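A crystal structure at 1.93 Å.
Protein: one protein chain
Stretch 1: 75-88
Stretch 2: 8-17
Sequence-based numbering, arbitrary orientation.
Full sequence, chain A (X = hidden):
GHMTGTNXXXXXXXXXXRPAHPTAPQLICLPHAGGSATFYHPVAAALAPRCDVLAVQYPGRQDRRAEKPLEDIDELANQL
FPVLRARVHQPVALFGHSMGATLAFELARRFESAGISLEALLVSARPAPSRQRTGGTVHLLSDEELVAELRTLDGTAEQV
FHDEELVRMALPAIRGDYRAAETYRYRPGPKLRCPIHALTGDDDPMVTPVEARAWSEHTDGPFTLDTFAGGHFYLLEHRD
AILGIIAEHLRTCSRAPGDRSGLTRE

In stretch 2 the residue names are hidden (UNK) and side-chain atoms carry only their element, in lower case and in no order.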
ATOM      1  N   GLU A  75       6.333  -8.008   9.960  1.00 26.56           N
ATOM      2  CA  GLU A  75       6.733  -7.165  11.080  1.00 47.41           C
ATOM      3  C   GLU A  75       6.171  -5.767  10.906  1.00 38.19           C
ATOM      4  O   GLU A  75       5.675  -5.175  11.868  1.00 37.11           O
ATOM      5  CB  GLU A  75       8.258  -7.116  11.210  1.00 82.03           C
ATOM      6  CG  GLU A  75       8.862  -8.399  11.759  1.00112.82           C
ATOM      7  CD  GLU A  75      10.337  -8.531  11.442  1.00137.77           C
ATOM      8  OE1 GLU A  75      10.849  -9.672  11.452  1.00146.51           O
ATOM      9  OE2 GLU A  75      10.984  -7.494  11.179  1.00141.65           O
ATOM     10  N   LEU A  76       6.243  -5.222   9.686  1.00 37.21           N
ATOM     11  CA  LEU A  76       5.565  -3.957   9.404  1.00 29.73           C
ATOM     12  C   LEU A  76       4.095  -4.029   9.802  1.00 20.26           C
ATOM     13  O   LEU A  76       3.571  -3.134  10.473  1.00 25.26           O
ATOM     14  CB  LEU A  76       5.692  -3.580   7.923  1.00 27.91           C
ATOM     15  CG  LEU A  76       6.925  -2.749   7.555  1.00 27.58           C
ATOM     16  CD1 LEU A  76       7.202  -2.886   6.047  1.00 41.65           C
ATOM     17  CD2 LEU A  76       6.756  -1.321   7.933  1.00 30.75           C
ATOM     18  N   ALA A  77       3.402  -5.071   9.348  1.00 25.59           N
ATOM     19  CA  ALA A  77       1.987  -5.238   9.675  1.00 25.59           C
ATOM     20  C   ALA A  77       1.743  -5.419  11.174  1.00 23.33           C
ATOM     21  O   ALA A  77       0.829  -4.809  11.746  1.00 27.36           O
ATOM     22  CB  ALA A  77       1.429  -6.440   8.925  1.00 30.41           C
ATOM     23  N   ASN A  78       2.504  -6.301  11.811  1.00 23.20           N
ATOM     24  CA  ASN A  78       2.270  -6.574  13.214  1.00 24.70           C
ATOM     25  C   ASN A  78       2.470  -5.328  14.054  1.00 27.29           C
ATOM     26  O   ASN A  78       1.730  -5.104  15.012  1.00 29.33           O
ATOM     27  CB  ASN A  78       3.194  -7.688  13.654  1.00 26.49           C
ATOM     28  CG  ASN A  78       2.720  -9.055  13.198  1.00 27.58           C
ATOM     29  OD1 ASN A  78       1.546  -9.252  12.892  1.00 27.44           O
ATOM     30  ND2 ASN A  78       3.657 -10.021  13.145  1.00 34.54           N
ATOM     31  N   GLN A  79       3.486  -4.521  13.743  1.00 23.79           N
ATOM     32  CA  GLN A  79       3.685  -3.264  14.465  1.00 24.03           C
ATOM     33  C   GLN A  79       2.622  -2.229  14.087  1.00 35.13           C
ATOM     34  O   GLN A  79       2.169  -1.444  14.939  1.00 23.95           O
ATOM     35  CB  GLN A  79       5.090  -2.709  14.166  1.00 23.90           C
ATOM     36  CG  GLN A  79       6.205  -3.479  14.828  1.00 36.01           C
ATOM     37  CD  GLN A  79       7.515  -2.720  14.822  1.00 37.24           C
ATOM     38  OE1 GLN A  79       7.546  -1.508  14.983  1.00 39.81           O
ATOM     39  NE2 GLN A  79       8.598  -3.431  14.633  1.00 36.72           N
ATOM     40  N   LEU A  80       2.214  -2.211  12.814  1.00 23.02           N
ATOM     41  CA  LEU A  80       1.316  -1.163  12.358  1.00 22.04           C
ATOM     42  C   LEU A  80      -0.124  -1.433  12.767  1.00 26.16           C
ATOM     43  O   LEU A  80      -0.874  -0.485  13.013  1.00 33.80           O
ATOM     44  CB  LEU A  80       1.429  -1.035  10.844  1.00 26.91           C
ATOM     45  CG  LEU A  80       0.456  -0.142  10.131  1.00 24.60           C
ATOM     46  CD1 LEU A  80       0.540   1.300  10.670  1.00 22.52           C
ATOM     47  CD2 LEU A  80       0.767  -0.184   8.626  1.00 34.04           C
ATOM     48  N   PHE A  81      -0.519  -2.699  12.877  1.00 23.75           N
ATOM     49  CA  PHE A  81      -1.929  -2.995  13.096  1.00 29.99           C
ATOM     50  C   PHE A  81      -2.453  -2.404  14.379  1.00 27.96           C
ATOM     51  O   PHE A  81      -3.518  -1.765  14.321  1.00 24.97           O
ATOM     52  CB  PHE A  81      -2.162  -4.501  13.045  1.00 33.30           C
ATOM     53  CG  PHE A  81      -3.619  -4.874  13.050  1.00 39.36           C
ATOM     54  CD1 PHE A  81      -4.503  -4.327  12.111  1.00 35.84           C
ATOM     55  CD2 PHE A  81      -4.109  -5.772  13.978  1.00 37.16           C
ATOM     56  CE1 PHE A  81      -5.832  -4.659  12.129  1.00 35.20           C
ATOM     57  CE2 PHE A  81      -5.446  -6.120  13.973  1.00 46.73           C
ATOM     58  CZ  PHE A  81      -6.306  -5.556  13.054  1.00 36.81           C
ATOM     59  N   PRO A  82      -1.819  -2.604  15.553  1.00 24.49           N
ATOM     60  CA  PRO A  82      -2.345  -1.997  16.785  1.00 27.79           C
ATOM     61  C   PRO A  82      -2.502  -0.502  16.697  1.00 25.36           C
ATOM     62  O   PRO A  82      -3.411   0.061  17.317  1.00 28.24           O
ATOM     63  CB  PRO A  82      -1.303  -2.381  17.847  1.00 29.80           C
ATOM     64  CG  PRO A  82      -0.412  -3.402  17.200  1.00 27.04           C
ATOM     65  CD  PRO A  82      -0.508  -3.251  15.764  1.00 24.91           C
ATOM     66  N   VAL A  83      -1.610   0.168  15.976  1.00 29.19           N
ATOM     67  CA  VAL A  83      -1.712   1.613  15.827  1.00 40.86           C
ATOM     68  C   VAL A  83      -2.929   1.964  14.987  1.00 31.65           C
ATOM     69  O   VAL A  83      -3.734   2.824  15.362  1.00 27.91           O
ATOM     70  CB  VAL A  83      -0.426   2.180  15.203  1.00 36.12           C
ATOM     71  CG1 VAL A  83      -0.497   3.692  15.102  1.00 48.43           C
ATOM     72  CG2 VAL A  83       0.788   1.749  16.057  1.00 35.14           C
ATOM     73  N   LEU A  84      -3.068   1.324  13.818  1.00 37.99           N
ATOM     74  CA  LEU A  84      -4.254   1.559  13.002  1.00 25.77           C
ATOM     75  C   LEU A  84      -5.519   1.136  13.721  1.00 33.23           C
ATOM     76  O   LEU A  84      -6.559   1.769  13.540  1.00 37.28           O
ATOM     77  CB  LEU A  84      -4.153   0.821  11.674  1.00 29.20           C
ATOM     78  CG  LEU A  84      -3.272   1.516  10.641  1.00 35.85           C
ATOM     79  CD1 LEU A  84      -2.946   0.515   9.553  1.00 41.93           C
ATOM     80  CD2 LEU A  84      -3.974   2.760  10.061  1.00 40.14           C
ATOM     81  N   ARG A  85      -5.451   0.077  14.533  1.00 37.52           N
ATOM     82  CA  ARG A  85      -6.608  -0.350  15.320  1.00 49.79           C
ATOM     83  C   ARG A  85      -7.167   0.791  16.172  1.00 48.45           C
ATOM     84  O   ARG A  85      -8.385   1.003  16.221  1.00 53.71           O
ATOM     85  CB  ARG A  85      -6.224  -1.524  16.214  1.00 51.95           C
ATOM     86  CG  ARG A  85      -6.291  -2.864  15.543  1.00 59.79           C
ATOM     87  CD  ARG A  85      -6.490  -3.979  16.562  1.00 55.38           C
ATOM     88  NE  ARG A  85      -7.872  -4.030  17.019  1.00 57.38           N
ATOM     89  CZ  ARG A  85      -8.458  -5.123  17.489  1.00 59.36           C
ATOM     90  NH1 ARG A  85      -7.771  -6.259  17.566  1.00 62.01           N
ATOM     91  NH2 ARG A  85      -9.727  -5.079  17.886  1.00 57.90           N
ATOM     92  N   ALA A  86      -6.294   1.529  16.866  1.00 44.40           N
ATOM     93  CA  ALA A  86      -6.756   2.603  17.745  1.00 42.33           C
ATOM     94  C   ALA A  86      -7.379   3.770  16.984  1.00 42.39           C
ATOM     95  O   ALA A  86      -8.129   4.549  17.573  1.00 52.36           O
ATOM     96  CB  ALA A  86      -5.592   3.109  18.602  1.00 43.03           C
ATOM     97  N   ARG A  87      -7.085   3.909  15.698  1.00 30.44           N
ATOM     98  CA  ARG A  87      -7.615   4.980  14.865  1.00 48.80           C
ATOM     99  C   ARG A  87      -8.760   4.530  13.976  1.00 54.61           C
ATOM    100  O   ARG A  87      -9.593   5.358  13.587  1.00 41.54           O
ATOM    101  CB  ARG A  87      -6.525   5.538  13.947  1.00 51.62           C
ATOM    102  CG  ARG A  87      -5.449   6.304  14.658  1.00 61.94           C
ATOM    103  CD  ARG A  87      -4.677   7.140  13.666  1.00 53.35           C
ATOM    104  NE  ARG A  87      -5.476   8.265  13.167  1.00 51.54           N
ATOM    105  CZ  ARG A  87      -5.024   9.505  13.041  1.00 42.60           C
ATOM    106  NH1 ARG A  87      -3.782   9.805  13.389  1.00 49.50           N
ATOM    107  NH2 ARG A  87      -5.821  10.442  12.557  1.00 42.45           N
ATOM    108  N   VAL A  88      -8.796   3.236  13.640  1.00 46.53           N
ATOM    109  CA  VAL A  88      -9.725   2.718  12.650  1.00 44.48           C
ATOM    110  C   VAL A  88     -11.129   3.169  13.005  1.00 28.98           C
ATOM    111  O   VAL A  88     -11.551   3.091  14.160  1.00 32.33           O
ATOM    112  CB  VAL A  88      -9.623   1.182  12.589  1.00 54.12           C
ATOM    113  CG1 VAL A  88     -10.206   0.553  13.875  1.00 66.66           C
ATOM    114  CG2 VAL A  88     -10.338   0.649  11.353  1.00 53.92           C
ATOM    115  N   UNK A   8      -6.131  18.522  12.356  1.00 49.32           N
ATOM    116  CA  UNK A   8      -5.692  17.160  12.073  1.00 57.96           C
ATOM    117  C   UNK A   8      -4.981  16.538  13.272  1.00 62.04           C
ATOM    118  O   UNK A   8      -4.534  17.253  14.169  1.00 72.80           O
ATOM    119  o   UNK A   8      -3.401  17.431  11.282  1.00 54.41           O
ATOM    120  c   UNK A   8      -4.735  17.099  10.861  1.00 52.33           C
ATOM    121  c   UNK A   8      -5.192  18.042   9.752  1.00 50.59           C
ATOM    122  N   UNK A   9      -4.876  15.207  13.278  1.00 44.32           N
ATOM    123  CA  UNK A   9      -4.164  14.481  14.329  1.00 57.28           C
ATOM    124  C   UNK A   9      -3.322  13.396  13.675  1.00 55.64           C
ATOM    125  O   UNK A   9      -3.853  12.540  12.962  1.00 47.50           O
ATOM    126  n   UNK A   9      -7.373  14.870  14.749  1.00 91.85           N
ATOM    127  c   UNK A   9      -8.281  15.680  15.264  1.00 92.50           C
ATOM    128  c   UNK A   9      -5.132  13.870  15.356  1.00 70.80           C
ATOM    129  c   UNK A   9      -6.329  14.726  15.641  1.00 89.59           C
ATOM    130  c   UNK A   9      -6.646  15.488  16.717  1.00 94.19           C
ATOM    131  n   UNK A   9      -7.863  16.070  16.456  1.00 95.66           N
ATOM    132  N   UNK A  10      -2.014  13.430  13.910  1.00 49.14           N
ATOM    133  CA  UNK A  10      -1.097  12.446  13.354  1.00 49.06           C
ATOM    134  C   UNK A  10      -0.189  11.898  14.453  1.00 49.22           C
ATOM    135  O   UNK A  10       0.095  12.563  15.453  1.00 40.39           O
ATOM    136  c   UNK A  10      -0.240  13.045  12.212  1.00 47.08           C
ATOM    137  o   UNK A  10      -1.021  13.794  11.289  1.00 42.97           O
ATOM    138  N   UNK A  11       0.279  10.678  14.254  1.00 54.03           N
ATOM    139  CA  UNK A  11       1.257  10.051  15.127  1.00 41.19           C
ATOM    140  C   UNK A  11       2.472   9.658  14.281  1.00 40.46           C
ATOM    141  O   UNK A  11       2.579  10.002  13.099  1.00 35.09           O
ATOM    142  o   UNK A  11       0.718   7.346  14.020  1.00 56.27           O
ATOM    143  o   UNK A  11      -1.187   7.545  15.073  1.00 58.11           O
ATOM    144  c   UNK A  11       0.015   7.841  14.914  1.00 53.65           C
ATOM    145  c   UNK A  11       0.643   8.852  15.858  1.00 53.15           C
ATOM    146  N   UNK A  12       3.402   8.934  14.905  1.00 37.54           N
ATOM    147  CA  UNK A  12       4.641   8.573  14.229  1.00 36.61           C
ATOM    148  C   UNK A  12       4.355   7.705  13.022  1.00 38.79           C
ATOM    149  O   UNK A  12       5.047   7.812  11.997  1.00 41.42           O
ATOM    150  c   UNK A  12       5.598   7.876  15.220  1.00 46.46           C
ATOM    151  c   UNK A  12       5.100   6.479  15.568  1.00 48.83           C
ATOM    152  c   UNK A  12       7.001   7.807  14.638  1.00 42.60           C
ATOM    153  N   UNK A  13       3.320   6.862  13.102  1.00 30.40           N
ATOM    154  CA  UNK A  13       3.022   5.949  12.001  1.00 29.09           C
ATOM    155  C   UNK A  13       2.044   6.521  10.975  1.00 19.66           C
ATOM    156  O   UNK A  13       2.175   6.279   9.771  1.00 22.23           O
ATOM    157  c   UNK A  13       4.889   1.188  10.675  1.00 32.61           C
ATOM    158  c   UNK A  13       2.426   4.635  12.540  1.00 31.54           C
ATOM    159  c   UNK A  13       3.785   3.545  14.423  1.00 24.21           C
ATOM    160  c   UNK A  13       3.414   3.686  13.099  1.00 21.23           C
ATOM    161  n   UNK A  13       4.710   2.527  14.539  1.00 37.17           N
ATOM    162  c   UNK A  13       4.880   1.945  13.310  1.00 38.07           C
ATOM    163  c   UNK A  13       4.074   2.250  11.041  1.00 24.85           C
ATOM    164  c   UNK A  13       4.087   2.660  12.378  1.00 23.90           C
ATOM    165  c   UNK A  13       5.691   0.538  11.618  1.00 31.34           C
ATOM    166  c   UNK A  13       5.694   0.893  12.936  1.00 41.91           C
ATOM    167  N   UNK A  14       1.040   7.249  11.437  1.00 35.09           N
ATOM    168  CA  UNK A  14      -0.133   7.573  10.634  1.00 27.34           C
ATOM    169  C   UNK A  14      -0.185   9.073  10.450  1.00 26.70           C
ATOM    170  O   UNK A  14      -0.356   9.807  11.427  1.00 24.38           O
ATOM    171  c   UNK A  14      -2.624   7.471  10.437  1.00 38.18           C
ATOM    172  c   UNK A  14      -1.349   5.528  11.439  1.00 49.56           C
ATOM    173  c   UNK A  14      -1.430   7.063  11.283  1.00 38.57           C
ATOM    174  c   UNK A  14      -2.423   4.934  12.293  1.00 49.07           C
ATOM    175  N   UNK A  15      -0.078   9.525   9.205  1.00 30.15           N
ATOM    176  CA  UNK A  15      -0.059  10.947   8.888  1.00 32.35           C
ATOM    177  C   UNK A  15      -1.401  11.325   8.267  1.00 22.87           C
ATOM    178  O   UNK A  15      -1.796  10.771   7.235  1.00 27.00           O
ATOM    179  n   UNK A  15       6.054  10.162  11.037  1.00 38.15           N
ATOM    180  n   UNK A  15       5.640  11.945   9.636  1.00 39.14           N
ATOM    181  c   UNK A  15       1.093  11.279   7.939  1.00 29.02           C
ATOM    182  c   UNK A  15       2.461  10.769   8.405  1.00 27.85           C
ATOM    183  n   UNK A  15       3.899  10.667  10.417  1.00 32.10           N
ATOM    184  c   UNK A  15       5.199  10.927  10.361  1.00 37.17           C
ATOM    185  c   UNK A  15       2.863  11.435   9.729  1.00 38.41           C
ATOM    186  N   UNK A  16      -2.089  12.269   8.887  1.00 22.12           N
ATOM    187  CA  UNK A  16      -3.371  12.794   8.420  1.00 42.35           C
ATOM    188  C   UNK A  16      -3.092  14.202   7.907  1.00 28.63           C
ATOM    189  O   UNK A  16      -2.919  15.140   8.691  1.00 28.30           O
ATOM    190  c   UNK A  16      -5.770  13.261   9.192  1.00 71.04           C
ATOM    191  c   UNK A  16      -6.710  13.319  10.378  1.00 78.01           C
ATOM    192  o   UNK A  16      -6.288  13.181  11.515  1.00 78.53           O
ATOM    193  n   UNK A  16      -7.987  13.523  10.115  1.00 86.23           N
ATOM    194  c   UNK A  16      -4.376  12.787   9.569  1.00 55.68           C
ATOM    195  N   UNK A  17      -3.059  14.348   6.585  1.00 28.64           N
ATOM    196  CA  UNK A  17      -2.629  15.605   5.993  1.00 25.87           C
ATOM    197  C   UNK A  17      -3.745  16.638   5.928  1.00 26.86           C
ATOM    198  O   UNK A  17      -3.456  17.836   5.944  1.00 37.11           O
ATOM    199  c   UNK A  17       1.632  13.139   4.712  1.00 38.35           C
ATOM    200  o   UNK A  17       2.813  12.439   4.760  1.00 42.01           O
ATOM    201  c   UNK A  17      -0.620  13.370   3.949  1.00 35.65           C
ATOM    202  c   UNK A  17       0.549  12.647   3.996  1.00 27.53           C
ATOM    203  c   UNK A  17      -2.063  15.326   4.604  1.00 28.40           C
ATOM    204  c   UNK A  17      -0.764  14.562   4.651  1.00 27.78           C
ATOM    205  c   UNK A  17       0.341  15.055   5.360  1.00 37.92           C
ATOM    206  c   UNK A  17       1.535  14.350   5.398  1.00 44.05           C
TER
HETATM  207  O   HOH W   1      -3.147   8.729  16.001  1.00 48.20           O

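Position 8 carries three side-chain atoms: a carbon bearing one oxygen and one carbon. It points sideways and makes no contact with the helix. That fork is Thr-8, a small polar side chain at ease in this exposed place.

Position 9 has one carbon followed by a five-membered ring of three carbons and two nitrogens, an imidazole whose end leads away from the helix; the backbone O meets Arg-87. This is His-9. The ring is poorly ordered, and its exposed place leaves room for it. The backbone does the work: His-9 O accepts from Arg-87 NH1 at 2.8 Å and from Arg-87 NH2 at 2.9 Å, so both terminal nitrogens converge on one carbonyl.

At position 10 a single carbon carries one oxygen, and CB points away from the helix. This defines Ser-10. The short hydroxyl serves its own stretch, with Ser-10 OG accepting from the backbone N of position 16 at 3.0 Å.

Position 11 shows two carbons, the second carrying two oxygens, a carboxylate on a short stem near Val-83 and Arg-87: Asp-11. Asp-11 OD1 accepts from the backbone N of position 14 at 2.6 Å. A weak bond of 2.8 Å joins the backbone N of position 13 to Asp-11 OD1, so one carboxylate oxygen braces the turn. Asp-11 OD2 and Arg-87 NH1 form a long salt bridge of 3.8 Å. A water donates to Asp-11 OD2 at 2.5 Å and accepts a weak bond from Arg-87 NH1 at 2.9 Å, so it bridges the two side chains.

Position 12 has three carbons, one carrying the other two, and touches nothing on the helix. This is Val-12, exposed and unconstrained by that surface.

Position 13 has one carbon and then fused five- and six-membered rings holding eight carbons and one nitrogen, an indole. Leu-80 CB lies over one face, while Leu-76 CD2 and Gln-79 OE1 meet the edge. Only Trp-13 fits. Gln-79 OE1 is 3.7 Å from Trp-13 CZ2, and Val-83 CG2 approaches Trp-13 CD1 to 3.9 Å. The broad, flat ring thus reaches side chains from successive helical turns.

Position 14 has four carbons, forked at the first, with one arm two carbons long that meets Val-83, Leu-84 and Arg-87: Ile-14. Ile-14 CD1 lies 3.4 Å from Arg-87 CD, 3.5 Å from Leu-84 CD2 and 3.6 Å from Val-83 CG1, while CG2 sits over one face of the guanidinium. The branched shape serves both contacts.

Position 15 has three carbons, a nitrogen, and a carbon with two further nitrogens, pointing away from the helix. Arg-15 has the reach to bond back: Arg-15 NH2 donates to Val-12 O at 2.7 Å.

Position 16 has three carbons, the third bearing a nitrogen and an oxygen that meets Arg-87: Gln-16. Its extended chain lets Gln-16 OE1 accept from Arg-87 NH2 at 3.0 Å and from His-9 N at 3.0 Å.

Position 17, one carbon and a six-carbon ring bearing oxygen, is Tyr-17, out of reach and unconstrained by the helix.

The contact therefore combines apolar packing of Trp-13 and Ile-14 against the helix with a polar site in which Arg-87 gathers acceptors around its edge.

Stretch 2 8-17: THSDVWIRQY
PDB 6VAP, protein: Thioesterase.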